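Versicolorin reductase (Brucella melitensis, PDB 4NIM) probably catalyses NAD(P)(H)-dependent oxidation or reduction of a carbonyl or alcohol substrate, as a member of the short-chain dehydrogenase/reductase family. Local coordinates at residues A[118-123]-A[164-169]; A[150-155]-A[191-196]. All coordinates share one frame; numbering follows the deposited sequence.

Of the four segments, 118-123 comes first, on helix 114-142. Strand 147-153 follows, and segment 150-155 takes in its C-terminal part and the residues after it. Helix 164-183 then begins with segment 164-169, and strand 190-196 carries segment 191-196. Contact 1 closes a loop from helix 114-142 to helix 164-183. Contact 2 closes one from strand 147-153 to strand 190-196. The two loops cross, because the segments alternate. Contact 1 pairs helices packed side by side, while contact 2 lies within the parallel sheet. They meet where Tyr-166 OH forms a weak hydrogen bond with Ser-153 OG. Tyr-166 and Lys-170 fit the family's YxxxK motif, so this junction is probably the active site.

Contact 1. Residues A[118-123]-A[164-169]; sequences DRLFAV and AAYCAS
Leu-120 and Phe-121 touch segment 164-169 of a neighbouring helix. The two helical segments run in nearly the same direction. Their axes come within 8.9 Å and make an angle of 23°. Leu-120 lies closest in backbone to Tyr-166, and Phe-121 to Ser-169.

The Phe-121 ring carries much of the contact. Ser-169 CB sits above the middle of one ring face, 3.9 Å from the ring centroid and 6° off the ring normal. This is a CH-pi contact. The tip of the ring reaches the backbone, with Phe-121 CZ 3.4 Å from Ser-169 N. The same CZ touches Ala-168 CB at 3.8 Å.

Leu-120 divides its two methyl groups. CD1 packs on Ala-165 CB at 3.8 Å and also lies against Tyr-166 N. CD2 reaches Tyr-166 CB at 4.1 Å. CD2 also meets the Tyr-166 ring at its edge.

Ser-169 OG lies between its own backbone N and carbonyl carbon (chi1 73°). There it turns back along the helix and donates to Tyr-166 O over 2.7 Å. Asn-124 ND2 also bonds to this hydroxyl, so helix 114-142 holds it as well.

Phe-121 stacks on Phe-117, one turn earlier in helix 114-142. Further along, Thr-125 OG1 bonds to Ser-169 O, so polar bonds continue the join between helices 114-142 and 164-183. Tyr-166 extends to Ser-153 on strand 147-153.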
loop_
_atom_site.group_PDB
_atom_site.type_symbol
_atom_site.label_atom_id
_atom_site.label_comp_id
_atom_site.label_asym_id
_atom_site.label_seq_id
_atom_site.Cartn_x
_atom_site.Cartn_y
_atom_site.Cartn_z
ATOM N N ASP A 118 2.499 17.107 -7.962
ATOM C CA ASP A 118 2.976 17.072 -6.587
ATOM C C ASP A 118 2.047 16.209 -5.692
ATOM O O ASP A 118 2.533 15.493 -4.825
ATOM C CB ASP A 118 3.037 18.495 -6.001
ATOM C CG ASP A 118 4.225 19.287 -6.518
ATOM O OD1 ASP A 118 5.125 18.685 -7.135
ATOM O OD2 ASP A 118 4.244 20.514 -6.278
ATOM N N ARG A 119 0.730 16.295 -5.894
ATOM C CA ARG A 119 -0.230 15.461 -5.089
ATOM C C ARG A 119 0.027 13.962 -5.360
ATOM O O ARG A 119 -0.013 13.125 -4.464
ATOM C CB ARG A 119 -1.700 15.688 -5.530
ATOM C CG ARG A 119 -2.382 16.905 -5.048
ATOM C CD ARG A 119 -3.914 16.742 -5.112
ATOM N NE ARG A 119 -4.514 16.653 -6.451
ATOM C CZ ARG A 119 -4.610 17.677 -7.305
ATOM N NH1 ARG A 119 -4.061 18.857 -7.023
ATOM N NH2 ARG A 119 -5.193 17.497 -8.470
ATOM N N LEU A 120 0.151 13.611 -6.625
ATOM C CA LEU A 120 0.441 12.226 -6.993
ATOM C C LEU A 120 1.717 11.712 -6.314
ATOM O O LEU A 120 1.690 10.667 -5.658
ATOM C CB LEU A 120 0.565 12.103 -8.488
ATOM C CG LEU A 120 -0.803 12.080 -9.205
ATOM C CD1 LEU A 120 -0.638 12.298 -10.670
ATOM C CD2 LEU A 120 -1.549 10.757 -9.004
ATOM N N PHE A 121 2.811 12.438 -6.445
ATOM C CA PHE A 121 4.070 12.011 -5.781
ATOM C C PHE A 121 3.958 12.038 -4.264
ATOM O O PHE A 121 4.531 11.189 -3.590
ATOM C CB PHE A 121 5.272 12.802 -6.289
ATOM C CG PHE A 121 5.808 12.268 -7.553
ATOM C CD1 PHE A 121 5.160 12.510 -8.748
ATOM C CD2 PHE A 121 6.883 11.417 -7.546
ATOM C CE1 PHE A 121 5.606 11.924 -9.908
ATOM C CE2 PHE A 121 7.346 10.837 -8.706
ATOM C CZ PHE A 121 6.688 11.095 -9.895
ATOM N N ALA A 122 3.220 13.013 -3.717
ATOM C CA ALA A 122 3.066 13.124 -2.305
ATOM C C ALA A 122 2.348 11.888 -1.725
ATOM O O ALA A 122 2.777 11.358 -0.688
ATOM C CB ALA A 122 2.294 14.389 -1.927
ATOM N N VAL A 123 1.286 11.427 -2.377
ATOM C CA VAL A 123 0.481 10.329 -1.821
ATOM C C VAL A 123 1.074 8.989 -2.270
ATOM O O VAL A 123 1.128 8.071 -1.491
ATOM C CB VAL A 123 -1.016 10.404 -2.222
ATOM C CG1 VAL A 123 -1.800 9.182 -1.721
ATOM C CG2 VAL A 123 -1.640 11.696 -1.686
ATOM N N ALA A 164 0.368 10.305 -17.026
ATOM C CA ALA A 164 1.806 10.332 -17.046
ATOM C C ALA A 164 2.442 10.434 -15.690
ATOM O O ALA A 164 3.363 9.658 -15.398
ATOM C CB ALA A 164 2.345 11.455 -17.959
ATOM N N ALA A 165 2.046 11.416 -14.884
ATOM C CA ALA A 165 2.711 11.627 -13.603
ATOM C C ALA A 165 2.403 10.470 -12.635
ATOM O O ALA A 165 3.298 10.040 -11.854
ATOM C CB ALA A 165 2.272 12.950 -12.965
ATOM N N TYR A 166 1.192 9.959 -12.736
ATOM C CA TYR A 166 0.766 8.796 -11.907
ATOM C C TYR A 166 1.703 7.619 -12.162
ATOM O O TYR A 166 2.211 7.007 -11.223
ATOM C CB TYR A 166 -0.658 8.370 -12.249
ATOM C CG TYR A 166 -1.097 7.010 -11.711
ATOM C CD1 TYR A 166 -1.639 6.884 -10.491
ATOM C CD2 TYR A 166 -0.940 5.853 -12.493
ATOM C CE1 TYR A 166 -2.088 5.630 -10.013
ATOM C CE2 TYR A 166 -1.289 4.604 -12.034
ATOM C CZ TYR A 166 -1.887 4.505 -10.814
ATOM O OH TYR A 166 -2.233 3.256 -10.426
ATOM N N CYS A 167 1.988 7.350 -13.434
ATOM C CA CYS A 167 2.832 6.184 -13.782
ATOM C C CYS A 167 4.219 6.387 -13.185
ATOM O O CYS A 167 4.719 5.501 -12.501
ATOM C CB CYS A 167 2.918 5.979 -15.258
ATOM S SG CYS A 167 1.320 5.567 -16.001
ATOM N N ALA A 168 4.809 7.574 -13.400
ATOM C CA ALA A 168 6.121 7.888 -12.784
ATOM C C ALA A 168 6.153 7.746 -11.261
ATOM O O ALA A 168 7.150 7.271 -10.691
ATOM C CB ALA A 168 6.597 9.287 -13.252
ATOM N N SER A 169 5.104 8.171 -10.561
ATOM C CA SER A 169 5.037 8.036 -9.095
ATOM C C SER A 169 5.100 6.576 -8.638
ATOM O O SER A 169 5.695 6.285 -7.609
ATOM C CB SER A 169 3.792 8.725 -8.494
ATOM O OG SER A 169 2.574 8.018 -8.754
#

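Contact 2. Residues A[150-155]-A[191-196]; sequences NVSSMS and VNSLNI
Asn-195 sends its side-chain amide across to the backbone of the neighbouring strand. Its ND2 donates to Ser-153 O over 3.1 Å, approaching from above the carbonyl plane. The two strands are the ends of a beta-alpha-beta crossover through helix 164-183, within the parallel sheet of a Rossmann-type fold.

Both polar atoms of the amide are bonded. Ser-193 OG, two residues earlier on the same strand, donates to Asn-195 OD1 over 2.7 Å. Asn-195 ND2 also bonds to Asp-174 OD2 of helix 164-183. These bonds together fix the rotation of the amide. Asp-174 OD1 bonds to Ser-152 OG, and Ser-152 lies on the same face of the sheet as Asn-195.

Parallel pairing joins the backbones. Asn-150 N bonds to Asn-192 O, and Leu-194 N bonds back to Asn-150 O at 2.9 Å. Ser-152 N then bonds to Leu-194 O. The strand directions differ by 35°, a twist, and the later bonds are less in line with their acceptors. Ile-196 N lies 3.2 Å from Ser-152 O and above its carbonyl plane.

Val-151, Leu-194 and Ile-196 occupy the other face. With Ile-196 CG1 between its own backbone N and carbonyl carbon (chi1 62°) and the chain extended beyond it, CD1 lies 3.7 Å from Val-151 CG1. Helix 234-245 covers this face, where Ile-241 touches both Val-151 and Leu-194.

After Ser-153, Met-154 N bonds to Ile-196 O. Ser-153 OG accepts from Ser-155 N over 3.0 Å in an ST turn. A water bridges this end: it lies 2.9 Å from Ser-153 OG and donates to Ile-196 O, also at 2.9 Å.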
loop_
_atom_site.group_PDB
_atom_site.type_symbol
_atom_site.label_atom_id
_atom_site.label_comp_id
_atom_site.label_asym_id
_atom_site.label_seq_id
_atom_site.Cartn_x
_atom_site.Cartn_y
_atom_site.Cartn_z
ATOM N N ASN A 150 3.946 -2.751 -0.344
ATOM C CA ASN A 150 3.587 -1.595 -1.132
ATOM C C ASN A 150 2.608 -1.961 -2.244
ATOM O O ASN A 150 2.851 -2.919 -3.000
ATOM C CB ASN A 150 4.846 -0.981 -1.723
ATOM C CG ASN A 150 5.756 -0.429 -0.642
ATOM O OD1 ASN A 150 5.254 0.057 0.377
ATOM N ND2 ASN A 150 7.066 -0.530 -0.832
ATOM N N VAL A 151 1.514 -1.232 -2.357
ATOM C CA VAL A 151 0.579 -1.482 -3.452
ATOM C C VAL A 151 0.940 -0.493 -4.582
ATOM O O VAL A 151 0.707 0.717 -4.478
ATOM C CB VAL A 151 -0.857 -1.308 -3.045
ATOM C CG1 VAL A 151 -1.805 -1.577 -4.241
ATOM C CG2 VAL A 151 -1.208 -2.293 -1.897
ATOM N N SER A 152 1.556 -1.020 -5.621
ATOM C CA SER A 152 1.967 -0.237 -6.757
ATOM C C SER A 152 1.044 -0.615 -7.926
ATOM O O SER A 152 -0.098 -0.994 -7.703
ATOM C CB SER A 152 3.429 -0.492 -7.083
ATOM O OG SER A 152 3.878 0.359 -8.116
ATOM N N SER A 153 1.492 -0.388 -9.166
ATOM C CA SER A 153 0.601 -0.491 -10.310
ATOM C C SER A 153 1.213 -1.249 -11.465
ATOM O O SER A 153 2.432 -1.241 -11.654
ATOM C CB SER A 153 0.230 0.944 -10.737
ATOM O OG SER A 153 -0.580 0.962 -11.895
ATOM N N MET A 154 0.368 -1.795 -12.342
ATOM C CA MET A 154 0.841 -2.339 -13.621
ATOM C C MET A 154 1.370 -1.239 -14.520
ATOM O O MET A 154 2.022 -1.491 -15.511
ATOM C CB MET A 154 -0.263 -3.109 -14.368
ATOM C CG MET A 154 -0.616 -4.412 -13.688
ATOM S SD MET A 154 0.709 -5.655 -13.597
ATOM C CE MET A 154 0.941 -6.119 -15.278
ATOM N N SER A 155 1.036 0.011 -14.192
ATOM C CA SER A 155 1.513 1.170 -14.908
ATOM C C SER A 155 2.951 1.605 -14.589
ATOM O O SER A 155 3.512 2.516 -15.257
ATOM C CB SER A 155 0.556 2.347 -14.619
ATOM O OG SER A 155 -0.726 2.110 -15.094
ATOM N N VAL A 191 10.282 -6.278 2.461
ATOM C CA VAL A 191 9.541 -5.235 1.728
ATOM C C VAL A 191 9.262 -5.705 0.299
ATOM O O VAL A 191 10.186 -5.888 -0.498
ATOM C CB VAL A 191 10.317 -3.917 1.676
ATOM C CG1 VAL A 191 9.416 -2.790 1.165
ATOM C CG2 VAL A 191 10.904 -3.571 3.060
ATOM N N ASN A 192 7.998 -5.846 -0.027
ATOM C CA ASN A 192 7.580 -6.386 -1.299
ATOM C C ASN A 192 6.505 -5.522 -1.897
ATOM O O ASN A 192 5.819 -4.746 -1.184
ATOM C CB ASN A 192 7.067 -7.802 -1.134
ATOM C CG ASN A 192 8.154 -8.768 -0.758
ATOM O OD1 ASN A 192 9.027 -9.101 -1.556
ATOM N ND2 ASN A 192 8.074 -9.259 0.458
ATOM N N SER A 193 6.370 -5.638 -3.214
ATOM C CA SER A 193 5.375 -4.866 -3.929
ATOM C C SER A 193 4.366 -5.725 -4.660
ATOM O O SER A 193 4.718 -6.739 -5.231
ATOM C CB SER A 193 6.102 -3.962 -4.980
ATOM O OG SER A 193 5.128 -3.197 -5.666
ATOM N N LEU A 194 3.119 -5.284 -4.645
ATOM C CA LEU A 194 2.077 -5.923 -5.403
ATOM C C LEU A 194 1.594 -4.913 -6.427
ATOM O O LEU A 194 1.101 -3.839 -6.058
ATOM C CB LEU A 194 0.929 -6.391 -4.489
ATOM C CG LEU A 194 -0.107 -7.242 -5.223
ATOM C CD1 LEU A 194 0.457 -8.612 -5.567
ATOM C CD2 LEU A 194 -1.365 -7.385 -4.354
ATOM N N ASN A 195 1.762 -5.238 -7.711
ATOM C CA ASN A 195 1.552 -4.245 -8.757
ATOM C C ASN A 195 0.234 -4.556 -9.444
ATOM O O ASN A 195 0.160 -5.437 -10.302
ATOM C CB ASN A 195 2.698 -4.181 -9.763
ATOM C CG ASN A 195 3.957 -3.581 -9.171
ATOM O OD1 ASN A 195 4.436 -4.050 -8.134
ATOM N ND2 ASN A 195 4.522 -2.584 -9.853
ATOM N N ILE A 196 -0.780 -3.794 -9.088
ATOM C CA ILE A 196 -2.149 -4.149 -9.439
ATOM C C ILE A 196 -2.684 -3.423 -10.641
ATOM O O ILE A 196 -2.224 -2.328 -11.040
ATOM C CB ILE A 196 -3.132 -3.970 -8.240
ATOM C CG1 ILE A 196 -3.214 -2.511 -7.774
ATOM C CG2 ILE A 196 -2.752 -4.879 -7.098
ATOM C CD1 ILE A 196 -4.368 -2.270 -6.815
HETATM O O HOH W 1 -3.381 0.274 -11.803
#